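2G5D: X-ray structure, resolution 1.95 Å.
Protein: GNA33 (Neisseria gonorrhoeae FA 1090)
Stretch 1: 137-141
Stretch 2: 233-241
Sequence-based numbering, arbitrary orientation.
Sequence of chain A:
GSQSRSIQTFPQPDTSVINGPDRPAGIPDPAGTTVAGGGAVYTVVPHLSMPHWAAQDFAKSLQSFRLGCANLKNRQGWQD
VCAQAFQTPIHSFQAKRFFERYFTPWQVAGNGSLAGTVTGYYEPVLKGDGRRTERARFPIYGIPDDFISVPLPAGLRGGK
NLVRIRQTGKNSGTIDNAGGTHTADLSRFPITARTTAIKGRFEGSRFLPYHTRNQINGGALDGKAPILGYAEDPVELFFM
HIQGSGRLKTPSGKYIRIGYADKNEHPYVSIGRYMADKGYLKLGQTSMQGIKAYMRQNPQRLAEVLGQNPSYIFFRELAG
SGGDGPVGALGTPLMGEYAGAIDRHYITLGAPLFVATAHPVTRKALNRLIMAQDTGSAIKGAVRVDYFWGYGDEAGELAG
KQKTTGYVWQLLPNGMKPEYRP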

# COMPACT_ATOMS: atom_id res chain seq x y z
N ARG A 137 19.70 7.27 -16.34
CA ARG A 137 19.17 8.22 -17.34
C ARG A 137 17.66 8.54 -17.20
O ARG A 137 17.15 9.39 -17.92
CB ARG A 137 19.41 7.65 -18.75
CG ARG A 137 20.87 7.45 -19.15
CD ARG A 137 21.12 6.05 -19.74
NE ARG A 137 20.29 5.75 -20.92
CZ ARG A 137 19.95 4.52 -21.30
NH1 ARG A 137 20.36 3.45 -20.61
NH2 ARG A 137 19.18 4.35 -22.38
N PHE A 138 16.96 7.87 -16.29
CA PHE A 138 15.49 7.97 -16.23
C PHE A 138 15.00 8.74 -15.02
O PHE A 138 15.02 8.22 -13.90
CB PHE A 138 14.84 6.57 -16.30
CG PHE A 138 15.17 5.82 -17.56
CD1 PHE A 138 16.33 5.03 -17.63
CD2 PHE A 138 14.36 5.92 -18.68
CE1 PHE A 138 16.66 4.35 -18.81
CE2 PHE A 138 14.68 5.24 -19.86
CZ PHE A 138 15.83 4.45 -19.93
N PRO A 139 14.53 9.98 -15.24
CA PRO A 139 14.12 10.86 -14.14
C PRO A 139 12.91 10.35 -13.33
O PRO A 139 11.94 9.84 -13.91
CB PRO A 139 13.77 12.17 -14.86
CG PRO A 139 13.41 11.75 -16.24
CD PRO A 139 14.32 10.61 -16.55
N ILE A 140 12.99 10.48 -12.01
CA ILE A 140 11.84 10.27 -11.11
C ILE A 140 11.33 11.66 -10.80
O ILE A 140 12.07 12.48 -10.25
CB ILE A 140 12.20 9.54 -9.77
CG1 ILE A 140 12.53 8.06 -9.97
CG2 ILE A 140 11.03 9.64 -8.72
CD1 ILE A 140 13.66 7.74 -10.89
N TYR A 141 10.08 11.93 -11.15
CA TYR A 141 9.49 13.24 -10.95
C TYR A 141 8.67 13.34 -9.67
O TYR A 141 7.95 12.40 -9.31
CB TYR A 141 8.58 13.62 -12.12
CG TYR A 141 9.24 13.69 -13.47
CD1 TYR A 141 9.12 12.65 -14.37
CD2 TYR A 141 9.94 14.84 -13.87
CE1 TYR A 141 9.70 12.71 -15.62
CE2 TYR A 141 10.52 14.93 -15.13
CZ TYR A 141 10.40 13.86 -16.00
OH TYR A 141 10.97 13.91 -17.24
N ASP A 233 17.12 1.55 -14.99
CA ASP A 233 16.22 0.74 -15.81
C ASP A 233 14.79 1.29 -15.77
O ASP A 233 14.25 1.47 -14.68
CB ASP A 233 16.24 -0.71 -15.30
CG ASP A 233 15.43 -1.64 -16.17
OD1 ASP A 233 15.98 -2.13 -17.18
OD2 ASP A 233 14.25 -1.90 -15.86
N PRO A 234 14.17 1.54 -16.95
CA PRO A 234 12.81 2.11 -17.07
C PRO A 234 11.68 1.14 -16.70
O PRO A 234 10.59 1.58 -16.33
CB PRO A 234 12.69 2.42 -18.57
CG PRO A 234 13.54 1.38 -19.21
CD PRO A 234 14.74 1.25 -18.29
N VAL A 235 11.91 -0.16 -16.85
CA VAL A 235 10.93 -1.17 -16.45
C VAL A 235 10.93 -1.31 -14.92
O VAL A 235 9.85 -1.35 -14.30
CB VAL A 235 11.16 -2.55 -17.14
CG1 VAL A 235 10.20 -3.62 -16.59
CG2 VAL A 235 11.00 -2.42 -18.64
N GLU A 236 12.11 -1.35 -14.32
CA GLU A 236 12.21 -1.29 -12.86
C GLU A 236 11.56 -0.02 -12.31
O GLU A 236 10.92 -0.07 -11.25
CB GLU A 236 13.65 -1.43 -12.34
CG GLU A 236 14.26 -2.80 -12.53
CD GLU A 236 15.60 -2.95 -11.82
OE1 GLU A 236 16.59 -3.21 -12.49
OE2 GLU A 236 15.67 -2.81 -10.58
N LEU A 237 11.70 1.10 -13.02
CA LEU A 237 11.03 2.34 -12.58
C LEU A 237 9.53 2.21 -12.72
O LEU A 237 8.77 2.72 -11.89
CB LEU A 237 11.47 3.55 -13.38
CG LEU A 237 11.69 4.90 -12.69
CD1 LEU A 237 11.41 6.07 -13.67
CD2 LEU A 237 10.97 5.09 -11.32
N PHE A 238 9.12 1.53 -13.79
CA PHE A 238 7.71 1.37 -14.09
C PHE A 238 7.06 0.65 -12.92
O PHE A 238 6.02 1.07 -12.43
CB PHE A 238 7.51 0.61 -15.41
CG PHE A 238 6.06 0.43 -15.78
CD1 PHE A 238 5.43 1.35 -16.62
CD2 PHE A 238 5.33 -0.63 -15.29
CE1 PHE A 238 4.10 1.20 -16.97
CE2 PHE A 238 3.99 -0.78 -15.61
CZ PHE A 238 3.38 0.13 -16.46
N PHE A 239 7.70 -0.43 -12.47
CA PHE A 239 7.20 -1.24 -11.35
C PHE A 239 7.26 -0.58 -9.96
O PHE A 239 6.45 -0.91 -9.09
CB PHE A 239 7.86 -2.62 -11.36
CG PHE A 239 7.18 -3.59 -12.29
CD1 PHE A 239 7.50 -3.62 -13.64
CD2 PHE A 239 6.19 -4.46 -11.80
CE1 PHE A 239 6.87 -4.50 -14.51
CE2 PHE A 239 5.55 -5.34 -12.67
CZ PHE A 239 5.89 -5.37 -14.02
N MET A 240 8.18 0.36 -9.75
CA MET A 240 8.14 1.23 -8.57
C MET A 240 6.84 2.02 -8.53
O MET A 240 6.26 2.20 -7.45
CB MET A 240 9.32 2.21 -8.54
CG MET A 240 9.49 2.95 -7.20
SD MET A 240 10.95 4.01 -7.16
CE MET A 240 10.33 5.53 -7.87
N HIS A 241 6.39 2.48 -9.70
CA HIS A 241 5.09 3.15 -9.81
C HIS A 241 3.97 2.22 -9.35
O HIS A 241 3.09 2.64 -8.60
CB HIS A 241 4.82 3.61 -11.25
CG HIS A 241 5.45 4.92 -11.61
ND1 HIS A 241 6.81 5.12 -11.61
CD2 HIS A 241 4.90 6.07 -12.06
CE1 HIS A 241 7.08 6.35 -12.01
NE2 HIS A 241 5.93 6.95 -12.29

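The most distinctive feature of this contact is a proline laid over an aromatic face: Pro234, the first residue of the helix, sits on the ring of Phe138, with Pro234 CB 3.9 Å from the centroid of the Phe138 ring and 20° off the ring normal. The aliphatic C-H groups of the proline ring are well suited to an electron-rich aromatic face. Pro234 CD also lies over this face, 3.7 Å from Phe138 CE1.

The strand 138-141 and the helix 234-241 run nearly parallel, their N-to-C directions 15° apart and their axes 9.7 Å apart at closest approach. No hydrogen bond links the two stretches; side-chain packing dominates the contact, while the helix has its own i to i+4 backbone bonds, such as Phe238 N to Pro234 O at 2.9 Å. At its start, Asp233 caps the helix: Glu236 N donates to Asp233 OD2 at 2.7 Å, occupying an amide that has no preceding turn to bond to. The first turn then closes through Leu237 N to Asp233 O, 3.1 Å.

One turn beyond Pro234, Leu237 points toward the strand and reaches several of its residues. Its CD1 lies 3.8 Å from Pro139 O and 4.4 Å from Phe138 CB, while Leu237 CD2 meets Ile140 CG1 at 3.6 Å. The CA-to-CB bond of Pro139 points away from the helix, and the closest contact it makes with Leu237 is through its carbonyl oxygen. The CA-to-CB bond of Ile140 points sideways, but the end of its side chain comes nearer the helix, and Ile140 CG1 also lies 4.0 Å from Met240 CE. Pro234, Leu237 and Met240 thus recur at three-residue intervals along the helix. The resulting interface is small, burying 279 Å² in total, and rests on van der Waals and CH-pi contacts.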